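Local coordinates for Low molecular weight phosphotyrosine protein phosphatase 1 (Drosophila melanogaster, PDB 7CUY), which dephosphorylates phosphotyrosine in proteins and probably also hydrolyses small aryl and acyl phosphates, as a cytoplasmic low molecular weight tyrosine phosphatase, at residues R3-C9 against F81-M87; V22-L27 against C145-M149; K118-I122 against A137-C141. All blocks are in the same frame, centred on the assembly; numbering follows the deposited sequence.

Contact 1: residues R3-C9 against F81-M87; sequences RKVLMIC and FDYIFGM
Lys4 O takes two backbone N-H groups, from Asp82 N at 2.9 Å and from Tyr83 N at 3.2 Å, so the carbonyl holds the turn that leads into strand 83-86. Asp82 pays this back: its OD2 reaches Lys4 N at 2.6 Å with the anti lone pair and fastens the start of strand 3-9. From there the parallel ladder runs on through Leu6 N to Tyr83 O, Phe85 N to Leu6 O and Ile8 N to Phe85 O. The Phe81 ring lies beneath Leu6, its CD2 also near Lys4 CB. Leu6 CB sits over one face, 3.7 Å from the ring centroid and 16° off its normal, while CG, anti to the backbone N (chi1 -176°), carries both methyls on over the same face, Leu6 CD1 toward Phe81 CZ and Leu6 CD2 toward Phe81 CD1. With an alanine at Phe81, Leu6 CB and its methyls would probably lose the ring they rest on, and a gap would be likely beside Lys4 CB. On the face that bears Val5, Met7, Tyr83 and Phe85, Val5 CG1 meets the edge of the Phe85 ring at CE2 (3.7 Å), and Met7 SD approaches the same ring obliquely, 4.6 Å from its centroid, a Met-aromatic contact. Ile8 CG1 packs on Ile84 CG2 at 3.6 Å on the other face. Where strand 3-9 ends, Met87, just past strand 83-86, lays CG against CB of Cys9, the presumed nucleophile, which as in related enzymes opens the phosphate-binding C(X)5R loop ending at Arg15. These are the central strands of the four-stranded parallel sheet, with 35-41 hydrogen-bonded along the edge of 3-9 turned away from 83-86 and 106-109 next to 83-86; Met7 leans on helix 15-29, and Tyr83 and Phe85 meet Phe148 of helix 132-153 edge-to-face.

Contact 2: residues V22-L27 against C145-M149; sequences VMVDTL and CAAFM
The segments 22-27 of helix 15-29 and 145-149 of helix 132-153 cross at -54° with their axes 9.7 Å apart, Met23 facing Cys145 where the backbones come nearest. Met23 fills the crossing: its CG is anti to the backbone N (chi1 -173°), and bends further out bring SD to 3.8 Å from Cys145 SG and lay CE against Cys145 O and Met149 CB. Cys145 SG touches Val22 CG1 more loosely, at 4.1 Å. Met23 and Cys145 both also touch Met7 of strand 3-9, so the crossing packs on the sheet. One turn on, the straight chain of Met149 brings SD, and the turn at its last bond CE, to 3.6 Å from Thr26 CG2; the Leu27 side chain runs antiparallel to that of Met149, and its CD2 meets SD at 3.9 Å. Thr26 offers its methyl because its hydroxyl is turned back, OG1 donating to Val22 O at 2.8 Å from above the carbonyl plane. That oxygen also accepts from Thr26 N. No hydrogen bond joins the two segments, so the crossing probably relies on shape and burial, with the threonine's polar atom satisfied within its own helix.

Contact 3: residues K118-I122 against A137-C141; sequences KNRII and AYQQC
Gln140 NE2 reaches from the 137-141 turn of helix 132-153 to two backbone carbonyls of the loop, Asn119 O at 2.8 Å and Ile121 O at 2.9 Å. The two bonds are alike in straightness, with N-H...O angles both near 150°, and in both the nitrogen stands above the plane of the carbonyl it meets. Asn119 O lies within 5° of the amide plane of Gln140, whereas Ile121 O is tilted somewhat from it. Two acceptors on one NH2 fix the rotation of the amide and tell its nitrogen from its oxygen. OE1 points along Ile122 instead, 3.7 Å from CG1, where the two side chains lie alongside, pointing opposite ways. Gln140 gets there with CG anti to its carbonyl carbon and an extended chain beyond, which spans from the helix to the loop. Around this, Ile122 CG2 rests on Ala137 CB at 3.8 Å and Ile122 CD1 comes to 4.3 Å from Cys141 SG. Farther out, Cys141 packs on Ala19 and Val22 of helix 15-29, and Leu115 lies against Gln140. A neutral amide thus ties main-chain oxygens of an irregular loop to a helix, anchoring the residues just before Ile122, whose backbone also bonds Met87 and whose O accepts from NH1 of Arg15, an active-site residue by similarity, two residues before the presumed proton donor Asp124.

Contact 1 lies in the middle of the parallel sheet, and contact 2 joins the two helices that pack on one of its faces; their centres are about 12 Å apart, and Met7 with Met23 carries the packing across. The centres of contacts 2 and 3 are about 14 Å apart; both use helix 132-153, Val22 touching Tyr138 between them. Along the chain contacts 1 and 2 interlock, while contact 3 follows contact 1 and is nested inside contact 2. Centres of contacts 1 and 3 are some 16 Å apart, yet Met87 and Ile122 meet, so these two contacts come together beside the probable active site of Cys9, Arg15 and Asp124, while contact 2 stands behind.

Contact 1: residues R3-C9 against F81-M87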
ATOM      1  N   ARG A   3      16.092  -2.866   1.225  1.00 26.39           N
ATOM      2  CA  ARG A   3      15.007  -3.151   0.296  1.00 27.33           C
ATOM      3  C   ARG A   3      13.984  -2.041   0.453  1.00 22.84           C
ATOM      4  O   ARG A   3      13.714  -1.604   1.565  1.00 26.49           O
ATOM      5  CB  ARG A   3      14.348  -4.502   0.614  1.00 29.98           C
ATOM      6  CG  ARG A   3      14.893  -5.743  -0.095  1.00 32.02           C
ATOM      7  CD  ARG A   3      15.956  -6.498   0.721  1.00 36.21           C
ATOM      8  NE  ARG A   3      15.610  -6.857   2.104  1.00 25.90           N
ATOM      9  CZ  ARG A   3      15.141  -8.048   2.485  1.00 32.57           C
ATOM     10  NH1 ARG A   3      14.914  -9.003   1.584  1.00 28.07           N
ATOM     11  NH2 ARG A   3      14.885  -8.291   3.769  1.00 24.85           N
ATOM     12  N   LYS A   4      13.404  -1.582  -0.645  1.00 21.36           N
ATOM     13  CA  LYS A   4      12.449  -0.488  -0.564  1.00 22.02           C
ATOM     14  C   LYS A   4      11.128  -0.906  -1.197  1.00 18.63           C
ATOM     15  O   LYS A   4      11.115  -1.394  -2.328  1.00 17.70           O
ATOM     16  CB  LYS A   4      13.016   0.762  -1.228  1.00 21.39           C
ATOM     17  CG  LYS A   4      14.152   1.395  -0.415  1.00 27.42           C
ATOM     18  CD  LYS A   4      14.605   2.720  -1.001  1.00 33.00           C
ATOM     19  CE  LYS A   4      15.796   3.314  -0.233  1.00 45.33           C
ATOM     20  NZ  LYS A   4      16.985   3.569  -1.107  1.00 48.60           N
ATOM     21  N   VAL A   5      10.027  -0.694  -0.463  1.00 15.64           N
ATOM     22  CA  VAL A   5       8.670  -1.064  -0.873  1.00 17.69           C
ATOM     23  C   VAL A   5       7.830   0.208  -0.933  1.00 15.95           C
ATOM     24  O   VAL A   5       7.880   1.024  -0.005  1.00 19.23           O
ATOM     25  CB  VAL A   5       8.032  -2.070   0.110  1.00 20.24           C
ATOM     26  CG1 VAL A   5       6.532  -2.234  -0.166  1.00 14.80           C
ATOM     27  CG2 VAL A   5       8.713  -3.430   0.029  1.00 16.24           C
ATOM     28  N   LEU A   6       7.047   0.368  -2.001  1.00 14.87           N
ATOM     29  CA  LEU A   6       6.177   1.534  -2.194  1.00 14.61           C
ATOM     30  C   LEU A   6       4.742   1.077  -2.394  1.00 14.59           C
ATOM     31  O   LEU A   6       4.456   0.335  -3.341  1.00 16.91           O
ATOM     32  CB  LEU A   6       6.636   2.361  -3.399  1.00 14.46           C
ATOM     33  CG  LEU A   6       5.886   3.672  -3.678  1.00 17.82           C
ATOM     34  CD1 LEU A   6       6.073   4.687  -2.525  1.00 18.39           C
ATOM     35  CD2 LEU A   6       6.313   4.283  -5.012  1.00 19.03           C
ATOM     36  N   MET A   7       3.833   1.500  -1.515  1.00 16.39           N
ATOM     37  CA  MET A   7       2.414   1.182  -1.690  1.00 15.22           C
ATOM     38  C   MET A   7       1.703   2.297  -2.451  1.00 17.76           C
ATOM     39  O   MET A   7       1.813   3.462  -2.081  1.00 18.60           O
ATOM     40  CB  MET A   7       1.721   0.971  -0.344  1.00 17.12           C
ATOM     41  CG  MET A   7       2.399  -0.056   0.534  1.00 17.34           C
ATOM     42  SD  MET A   7       2.272  -1.713  -0.132  1.00 20.16           S
ATOM     43  CE  MET A   7       2.827  -2.689   1.302  1.00 16.27           C
ATOM     44  N   ILE A   8       0.929   1.932  -3.478  1.00 17.47           N
ATOM     45  CA  ILE A   8       0.262   2.886  -4.364  1.00 14.90           C
ATOM     46  C   ILE A   8      -1.235   2.606  -4.343  1.00 20.96           C
ATOM     47  O   ILE A   8      -1.658   1.448  -4.468  1.00 18.70           O
ATOM     48  CB  ILE A   8       0.778   2.757  -5.818  1.00 17.01           C
ATOM     49  CG1 ILE A   8       2.271   3.069  -5.917  1.00 15.96           C
ATOM     50  CG2 ILE A   8      -0.037   3.603  -6.777  1.00 18.95           C
ATOM     51  CD1 ILE A   8       2.649   4.383  -5.287  1.00 19.90           C
ATOM     52  N   CYS A   9      -2.037   3.658  -4.239  1.00 17.43           N
ATOM     53  CA  CYS A   9      -3.439   3.541  -4.618  1.00 19.31           C
ATOM     54  C   CYS A   9      -3.802   4.793  -5.412  1.00 23.27           C
ATOM     55  O   CYS A   9      -2.927   5.580  -5.801  1.00 20.06           O
ATOM     56  CB  CYS A   9      -4.334   3.309  -3.397  1.00 15.75           C
ATOM     57  SG  CYS A   9      -4.392   4.673  -2.213  1.00 20.89           S
ATOM     58  N   PHE A  81      12.558   2.154  -5.865  1.00 23.07           N
ATOM     59  CA  PHE A  81      11.928   1.093  -5.087  1.00 22.60           C
ATOM     60  C   PHE A  81      12.105  -0.266  -5.754  1.00 20.23           C
ATOM     61  O   PHE A  81      12.063  -0.387  -6.980  1.00 18.09           O
ATOM     62  CB  PHE A  81      10.444   1.399  -4.853  1.00 18.55           C
ATOM     63  CG  PHE A  81      10.232   2.581  -3.966  1.00 18.75           C
ATOM     64  CD1 PHE A  81      10.172   3.855  -4.495  1.00 21.36           C
ATOM     65  CD2 PHE A  81      10.157   2.425  -2.588  1.00 18.08           C
ATOM     66  CE1 PHE A  81      10.004   4.956  -3.667  1.00 25.15           C
ATOM     67  CE2 PHE A  81       9.995   3.518  -1.747  1.00 18.34           C
ATOM     68  CZ  PHE A  81       9.919   4.786  -2.283  1.00 19.04           C
ATOM     69  N   ASP A  82      12.312  -1.288  -4.923  1.00 19.49           N
ATOM     70  CA  ASP A  82      12.417  -2.654  -5.406  1.00 17.21           C
ATOM     71  C   ASP A  82      11.059  -3.245  -5.720  1.00 17.41           C
ATOM     72  O   ASP A  82      10.936  -4.051  -6.648  1.00 15.91           O
ATOM     73  CB  ASP A  82      13.119  -3.508  -4.361  1.00 19.37           C
ATOM     74  CG  ASP A  82      14.451  -2.936  -3.972  1.00 23.66           C
ATOM     75  OD1 ASP A  82      15.418  -3.151  -4.737  1.00 27.09           O
ATOM     76  OD2 ASP A  82      14.519  -2.241  -2.931  1.00 22.63           O
ATOM     77  N   TYR A  83      10.040  -2.841  -4.971  1.00 17.78           N
ATOM     78  CA  TYR A  83       8.690  -3.361  -5.086  1.00 16.62           C
ATOM     79  C   TYR A  83       7.722  -2.195  -5.078  1.00 15.76           C
ATOM     80  O   TYR A  83       7.785  -1.351  -4.184  1.00 15.93           O
ATOM     81  CB  TYR A  83       8.374  -4.301  -3.922  1.00 16.71           C
ATOM     82  CG  TYR A  83       9.378  -5.419  -3.804  1.00 19.24           C
ATOM     83  CD1 TYR A  83       9.323  -6.511  -4.664  1.00 19.19           C
ATOM     84  CD2 TYR A  83      10.380  -5.380  -2.843  1.00 20.04           C
ATOM     85  CE1 TYR A  83      10.251  -7.550  -4.565  1.00 26.47           C
ATOM     86  CE2 TYR A  83      11.315  -6.393  -2.733  1.00 23.12           C
ATOM     87  CZ  TYR A  83      11.242  -7.485  -3.596  1.00 25.01           C
ATOM     88  OH  TYR A  83      12.164  -8.503  -3.485  1.00 26.90           O
ATOM     89  N   ILE A  84       6.833  -2.144  -6.064  1.00 15.01           N
ATOM     90  CA  ILE A  84       5.740  -1.180  -6.085  1.00 15.41           C
ATOM     91  C   ILE A  84       4.427  -1.951  -6.170  1.00 15.86           C
ATOM     92  O   ILE A  84       4.259  -2.786  -7.060  1.00 15.82           O
ATOM     93  CB  ILE A  84       5.883  -0.196  -7.259  1.00 17.15           C
ATOM     94  CG1 ILE A  84       7.239   0.517  -7.173  1.00 18.15           C
ATOM     95  CG2 ILE A  84       4.768   0.805  -7.220  1.00 13.59           C
ATOM     96  CD1 ILE A  84       7.414   1.669  -8.121  1.00 15.85           C
ATOM     97  N   PHE A  85       3.511  -1.675  -5.245  1.00 15.11           N
ATOM     98  CA  PHE A  85       2.257  -2.407  -5.089  1.00 16.33           C
ATOM     99  C   PHE A  85       1.059  -1.542  -5.464  1.00 18.63           C
ATOM    100  O   PHE A  85       0.882  -0.452  -4.914  1.00 16.58           O
ATOM    101  CB  PHE A  85       2.059  -2.872  -3.638  1.00 19.46           C
ATOM    102  CG  PHE A  85       2.921  -4.039  -3.226  1.00 17.76           C
ATOM    103  CD1 PHE A  85       2.549  -5.335  -3.531  1.00 19.44           C
ATOM    104  CD2 PHE A  85       4.076  -3.837  -2.503  1.00 19.49           C
ATOM    105  CE1 PHE A  85       3.333  -6.415  -3.120  1.00 19.51           C
ATOM    106  CE2 PHE A  85       4.866  -4.903  -2.107  1.00 19.00           C
ATOM    107  CZ  PHE A  85       4.495  -6.193  -2.414  1.00 19.23           C
ATOM    108  N   GLY A  86       0.191  -2.059  -6.363  1.00 18.17           N
ATOM    109  CA  GLY A  86      -1.127  -1.488  -6.532  1.00 14.39           C
ATOM    110  C   GLY A  86      -2.139  -2.203  -5.658  1.00 15.91           C
ATOM    111  O   GLY A  86      -1.890  -3.288  -5.147  1.00 15.56           O
ATOM    112  N   MET A  87      -3.300  -1.583  -5.491  1.00 15.75           N
ATOM    113  CA  MET A  87      -4.360  -2.189  -4.696  1.00 19.34           C
ATOM    114  C   MET A  87      -5.402  -2.930  -5.529  1.00 21.10           C
ATOM    115  O   MET A  87      -5.988  -3.904  -5.037  1.00 18.84           O
ATOM    116  CB  MET A  87      -5.058  -1.121  -3.850  1.00 16.97           C
ATOM    117  CG  MET A  87      -4.107  -0.331  -2.953  1.00 15.77           C
ATOM    118  SD  MET A  87      -3.346  -1.342  -1.664  1.00 22.13           S
ATOM    119  CE  MET A  87      -1.623  -1.123  -2.015  1.00 18.25           C
TER
HETATM  120  O   HOH W   1      14.370  -9.189  -1.282  1.00 32.43           O

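Contact 2: residues V22-L27 against C145-M149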
ATOM      1  N   VAL A  22       0.558  -0.924   7.871  1.00 16.36           N
ATOM      2  CA  VAL A  22       0.510  -2.339   8.213  1.00 17.08           C
ATOM      3  C   VAL A  22       1.824  -3.016   7.841  1.00 17.65           C
ATOM      4  O   VAL A  22       2.325  -3.870   8.582  1.00 19.44           O
ATOM      5  CB  VAL A  22      -0.707  -3.011   7.545  1.00 21.90           C
ATOM      6  CG1 VAL A  22      -0.610  -4.516   7.628  1.00 15.28           C
ATOM      7  CG2 VAL A  22      -2.005  -2.539   8.192  1.00 17.51           C
ATOM      8  N   MET A  23       2.424  -2.632   6.705  1.00 18.29           N
ATOM      9  CA  MET A  23       3.677  -3.273   6.307  1.00 16.73           C
ATOM     10  C   MET A  23       4.783  -2.957   7.309  1.00 20.21           C
ATOM     11  O   MET A  23       5.553  -3.849   7.696  1.00 22.63           O
ATOM     12  CB  MET A  23       4.074  -2.841   4.895  1.00 18.14           C
ATOM     13  CG  MET A  23       5.290  -3.566   4.292  1.00 19.33           C
ATOM     14  SD  MET A  23       4.925  -5.247   3.674  1.00 32.22           S
ATOM     15  CE  MET A  23       5.561  -6.198   5.002  1.00 20.47           C
ATOM     16  N   VAL A  24       4.855  -1.706   7.768  1.00 17.72           N
ATOM     17  CA  VAL A  24       5.872  -1.338   8.747  1.00 19.32           C
ATOM     18  C   VAL A  24       5.651  -2.101  10.049  1.00 18.65           C
ATOM     19  O   VAL A  24       6.590  -2.649  10.627  1.00 22.24           O
ATOM     20  CB  VAL A  24       5.888   0.186   8.964  1.00 18.77           C
ATOM     21  CG1 VAL A  24       6.705   0.545  10.190  1.00 14.90           C
ATOM     22  CG2 VAL A  24       6.489   0.849   7.753  1.00 20.54           C
ATOM     23  N   ASP A  25       4.398  -2.172  10.504  1.00 17.24           N
ATOM     24  CA  ASP A  25       4.067  -2.960  11.685  1.00 17.82           C
ATOM     25  C   ASP A  25       4.390  -4.432  11.480  1.00 24.36           C
ATOM     26  O   ASP A  25       4.876  -5.111  12.395  1.00 23.06           O
ATOM     27  CB  ASP A  25       2.589  -2.787  12.016  1.00 23.43           C
ATOM     28  CG  ASP A  25       2.189  -3.506  13.290  1.00 31.70           C
ATOM     29  OD1 ASP A  25       2.949  -3.413  14.286  1.00 29.33           O
ATOM     30  OD2 ASP A  25       1.116  -4.159  13.289  1.00 28.71           O
ATOM     31  N   THR A  26       4.135  -4.942  10.280  1.00 22.14           N
ATOM     32  CA  THR A  26       4.420  -6.336   9.997  1.00 18.73           C
ATOM     33  C   THR A  26       5.918  -6.606  10.030  1.00 19.88           C
ATOM     34  O   THR A  26       6.365  -7.603  10.612  1.00 23.95           O
ATOM     35  CB  THR A  26       3.813  -6.699   8.643  1.00 18.35           C
ATOM     36  OG1 THR A  26       2.388  -6.681   8.758  1.00 19.12           O
ATOM     37  CG2 THR A  26       4.272  -8.057   8.176  1.00 21.38           C
ATOM     38  N   LEU A  27       6.712  -5.731   9.422  1.00 16.82           N
ATOM     39  CA  LEU A  27       8.160  -5.883   9.502  1.00 18.29           C
ATOM     40  C   LEU A  27       8.658  -5.799  10.942  1.00 23.54           C
ATOM     41  O   LEU A  27       9.574  -6.535  11.322  1.00 20.54           O
ATOM     42  CB  LEU A  27       8.852  -4.813   8.659  1.00 19.45           C
ATOM     43  CG  LEU A  27       8.540  -4.895   7.164  1.00 22.39           C
ATOM     44  CD1 LEU A  27       8.791  -3.532   6.516  1.00 16.68           C
ATOM     45  CD2 LEU A  27       9.347  -6.012   6.489  1.00 17.59           C
ATOM     46  N   CYS A 145       0.375  -8.484   3.522  1.00 17.90           N
ATOM     47  CA  CYS A 145       1.709  -8.003   3.860  1.00 15.55           C
ATOM     48  C   CYS A 145       2.545  -9.098   4.506  1.00 20.28           C
ATOM     49  O   CYS A 145       3.714  -9.286   4.151  1.00 19.21           O
ATOM     50  CB  CYS A 145       1.619  -6.793   4.795  1.00 16.64           C
ATOM     51  SG  CYS A 145       1.120  -5.230   3.991  1.00 20.00           S
ATOM     52  N   ALA A 146       1.970  -9.814   5.472  1.00 17.64           N
ATOM     53  CA  ALA A 146       2.669 -10.941   6.080  1.00 18.04           C
ATOM     54  C   ALA A 146       3.153 -11.929   5.025  1.00 17.87           C
ATOM     55  O   ALA A 146       4.334 -12.300   4.995  1.00 16.05           O
ATOM     56  CB  ALA A 146       1.739 -11.628   7.078  1.00 22.42           C
ATOM     57  N   ALA A 147       2.245 -12.357   4.138  1.00 20.83           N
ATOM     58  CA  ALA A 147       2.586 -13.380   3.154  1.00 16.73           C
ATOM     59  C   ALA A 147       3.693 -12.899   2.220  1.00 17.53           C
ATOM     60  O   ALA A 147       4.658 -13.629   1.964  1.00 17.64           O
ATOM     61  CB  ALA A 147       1.344 -13.787   2.360  1.00 18.38           C
ATOM     62  N   PHE A 148       3.577 -11.666   1.709  1.00 17.91           N
ATOM     63  CA  PHE A 148       4.659 -11.093   0.906  1.00 20.45           C
ATOM     64  C   PHE A 148       5.975 -11.067   1.677  1.00 19.00           C
ATOM     65  O   PHE A 148       7.026 -11.464   1.157  1.00 18.30           O
ATOM     66  CB  PHE A 148       4.315  -9.671   0.467  1.00 18.14           C
ATOM     67  CG  PHE A 148       5.468  -8.958  -0.193  1.00 17.63           C
ATOM     68  CD1 PHE A 148       6.181  -7.991   0.482  1.00 20.94           C
ATOM     69  CD2 PHE A 148       5.843  -9.280  -1.486  1.00 18.43           C
ATOM     70  CE1 PHE A 148       7.256  -7.333  -0.117  1.00 22.08           C
ATOM     71  CE2 PHE A 148       6.905  -8.638  -2.096  1.00 21.87           C
ATOM     72  CZ  PHE A 148       7.617  -7.657  -1.403  1.00 23.67           C
ATOM     73  N   MET A 149       5.944 -10.544   2.904  1.00 17.97           N
ATOM     74  CA  MET A 149       7.159 -10.487   3.713  1.00 18.02           C
ATOM     75  C   MET A 149       7.772 -11.867   3.877  1.00 21.50           C
ATOM     76  O   MET A 149       8.986 -12.053   3.693  1.00 21.29           O
ATOM     77  CB  MET A 149       6.856  -9.894   5.085  1.00 16.63           C
ATOM     78  CG  MET A 149       8.052  -9.941   6.016  1.00 18.08           C
ATOM     79  SD  MET A 149       7.648  -9.295   7.637  1.00 22.78           S
ATOM     80  CE  MET A 149       6.739 -10.720   8.288  1.00 19.24           C
TER

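Contact 3: residues K118-I122 against A137-C141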
ATOM      1  N   LYS A 118     -10.843 -14.664  -4.626  1.00 31.82           N
ATOM      2  CA  LYS A 118     -12.028 -13.811  -4.551  1.00 36.65           C
ATOM      3  C   LYS A 118     -11.828 -12.602  -3.642  1.00 38.40           C
ATOM      4  O   LYS A 118     -12.590 -11.630  -3.742  1.00 38.75           O
ATOM      5  CB  LYS A 118     -13.251 -14.599  -4.051  1.00 38.17           C
ATOM      6  CG  LYS A 118     -13.294 -16.062  -4.326  1.00 48.83           C
ATOM      7  CD  LYS A 118     -12.485 -16.916  -3.419  1.00 47.31           C
ATOM      8  CE  LYS A 118     -12.435 -18.236  -3.859  1.00 53.13           C
ATOM      9  NZ  LYS A 118     -11.514 -19.123  -3.189  1.00 47.52           N
ATOM     10  N   ASN A 119     -10.830 -12.626  -2.758  1.00 34.23           N
ATOM     11  CA  ASN A 119     -10.624 -11.524  -1.825  1.00 30.46           C
ATOM     12  C   ASN A 119      -9.394 -10.703  -2.175  1.00 26.57           C
ATOM     13  O   ASN A 119      -8.894  -9.944  -1.332  1.00 31.84           O
ATOM     14  CB  ASN A 119     -10.506 -12.030  -0.385  1.00 34.16           C
ATOM     15  CG  ASN A 119     -11.796 -12.645   0.138  1.00 43.77           C
ATOM     16  OD1 ASN A 119     -11.828 -13.168   1.257  1.00 46.46           O
ATOM     17  ND2 ASN A 119     -12.851 -12.633  -0.682  1.00 46.63           N
ATOM     18  N   ARG A 120      -8.893 -10.834  -3.399  1.00 27.05           N
ATOM     19  CA  ARG A 120      -7.586 -10.268  -3.697  1.00 27.21           C
ATOM     20  C   ARG A 120      -7.642  -8.794  -4.071  1.00 22.53           C
ATOM     21  O   ARG A 120      -6.624  -8.109  -3.951  1.00 19.19           O
ATOM     22  CB  ARG A 120      -6.908 -11.055  -4.805  1.00 25.13           C
ATOM     23  CG  ARG A 120      -7.426 -10.776  -6.189  1.00 31.33           C
ATOM     24  CD  ARG A 120      -6.812 -11.781  -7.102  1.00 31.65           C
ATOM     25  NE  ARG A 120      -7.197 -11.616  -8.492  1.00 39.90           N
ATOM     26  CZ  ARG A 120      -6.323 -11.434  -9.474  1.00 38.72           C
ATOM     27  NH1 ARG A 120      -5.024 -11.385  -9.194  1.00 32.55           N
ATOM     28  NH2 ARG A 120      -6.745 -11.312 -10.730  1.00 42.18           N
ATOM     29  N   ILE A 121      -8.795  -8.295  -4.505  1.00 19.28           N
ATOM     30  CA  ILE A 121      -8.943  -6.880  -4.827  1.00 19.88           C
ATOM     31  C   ILE A 121      -9.164  -6.109  -3.532  1.00 19.35           C
ATOM     32  O   ILE A 121     -10.055  -6.437  -2.738  1.00 19.92           O
ATOM     33  CB  ILE A 121     -10.096  -6.652  -5.816  1.00 19.01           C
ATOM     34  CG1 ILE A 121      -9.877  -7.473  -7.089  1.00 21.08           C
ATOM     35  CG2 ILE A 121     -10.254  -5.169  -6.150  1.00 20.75           C
ATOM     36  CD1 ILE A 121      -8.791  -6.957  -7.994  1.00 21.95           C
ATOM     37  N   ILE A 122      -8.329  -5.108  -3.288  1.00 18.44           N
ATOM     38  CA  ILE A 122      -8.557  -4.205  -2.168  1.00 20.07           C
ATOM     39  C   ILE A 122      -9.329  -3.013  -2.721  1.00 18.79           C
ATOM     40  O   ILE A 122      -8.775  -2.151  -3.413  1.00 18.17           O
ATOM     41  CB  ILE A 122      -7.259  -3.802  -1.468  1.00 17.62           C
ATOM     42  CG1 ILE A 122      -6.650  -5.049  -0.788  1.00 17.61           C
ATOM     43  CG2 ILE A 122      -7.560  -2.725  -0.462  1.00 16.95           C
ATOM     44  CD1 ILE A 122      -5.120  -5.019  -0.597  1.00 15.65           C
ATOM     45  N   ALA A 137     -10.150  -3.435   4.085  1.00 20.77           N
ATOM     46  CA  ALA A 137      -8.827  -3.173   3.525  1.00 20.69           C
ATOM     47  C   ALA A 137      -7.726  -3.467   4.545  1.00 19.46           C
ATOM     48  O   ALA A 137      -6.693  -4.067   4.215  1.00 18.94           O
ATOM     49  CB  ALA A 137      -8.743  -1.722   3.051  1.00 17.82           C
ATOM     50  N   TYR A 138      -7.917  -3.025   5.788  1.00 22.06           N
ATOM     51  CA  TYR A 138      -6.936  -3.316   6.825  1.00 20.59           C
ATOM     52  C   TYR A 138      -6.756  -4.826   6.999  1.00 21.97           C
ATOM     53  O   TYR A 138      -5.628  -5.335   6.987  1.00 22.25           O
ATOM     54  CB  TYR A 138      -7.347  -2.646   8.143  1.00 20.18           C
ATOM     55  CG  TYR A 138      -6.471  -3.065   9.302  1.00 23.75           C
ATOM     56  CD1 TYR A 138      -5.322  -2.365   9.602  1.00 25.33           C
ATOM     57  CD2 TYR A 138      -6.788  -4.180  10.081  1.00 24.05           C
ATOM     58  CE1 TYR A 138      -4.502  -2.745  10.639  1.00 28.70           C
ATOM     59  CE2 TYR A 138      -5.971  -4.573  11.123  1.00 28.96           C
ATOM     60  CZ  TYR A 138      -4.828  -3.850  11.399  1.00 28.42           C
ATOM     61  OH  TYR A 138      -3.996  -4.224  12.438  1.00 41.07           O
ATOM     62  N   GLN A 139      -7.861  -5.564   7.148  1.00 19.67           N
ATOM     63  CA  GLN A 139      -7.763  -7.013   7.287  1.00 21.30           C
ATOM     64  C   GLN A 139      -7.012  -7.633   6.114  1.00 22.54           C
ATOM     65  O   GLN A 139      -6.176  -8.526   6.301  1.00 22.36           O
ATOM     66  CB  GLN A 139      -9.157  -7.634   7.421  1.00 29.29           C
ATOM     67  CG  GLN A 139      -9.838  -7.359   8.753  1.00 31.19           C
ATOM     68  CD  GLN A 139     -10.672  -8.539   9.269  1.00 49.07           C
ATOM     69  OE1 GLN A 139     -10.850  -9.567   8.585  1.00 50.17           O
ATOM     70  NE2 GLN A 139     -11.157  -8.408  10.502  1.00 49.84           N
ATOM     71  N   GLN A 140      -7.290  -7.167   4.893  1.00 21.98           N
ATOM     72  CA  GLN A 140      -6.613  -7.707   3.719  1.00 20.67           C
ATOM     73  C   GLN A 140      -5.120  -7.412   3.757  1.00 17.06           C
ATOM     74  O   GLN A 140      -4.294  -8.296   3.502  1.00 20.28           O
ATOM     75  CB  GLN A 140      -7.236  -7.138   2.444  1.00 20.53           C
ATOM     76  CG  GLN A 140      -8.643  -7.641   2.174  1.00 19.58           C
ATOM     77  CD  GLN A 140      -9.338  -6.857   1.069  1.00 20.24           C
ATOM     78  OE1 GLN A 140      -9.693  -5.692   1.252  1.00 21.43           O
ATOM     79  NE2 GLN A 140      -9.548  -7.496  -0.073  1.00 18.81           N
ATOM     80  N   CYS A 141      -4.759  -6.168   4.064  1.00 17.64           N
ATOM     81  CA  CYS A 141      -3.353  -5.789   4.145  1.00 16.17           C
ATOM     82  C   CYS A 141      -2.606  -6.600   5.204  1.00 18.71           C
ATOM     83  O   CYS A 141      -1.434  -6.947   5.020  1.00 15.40           O
ATOM     84  CB  CYS A 141      -3.251  -4.294   4.442  1.00 16.17           C
ATOM     85  SG  CYS A 141      -3.826  -3.265   3.063  1.00 21.71           S
TER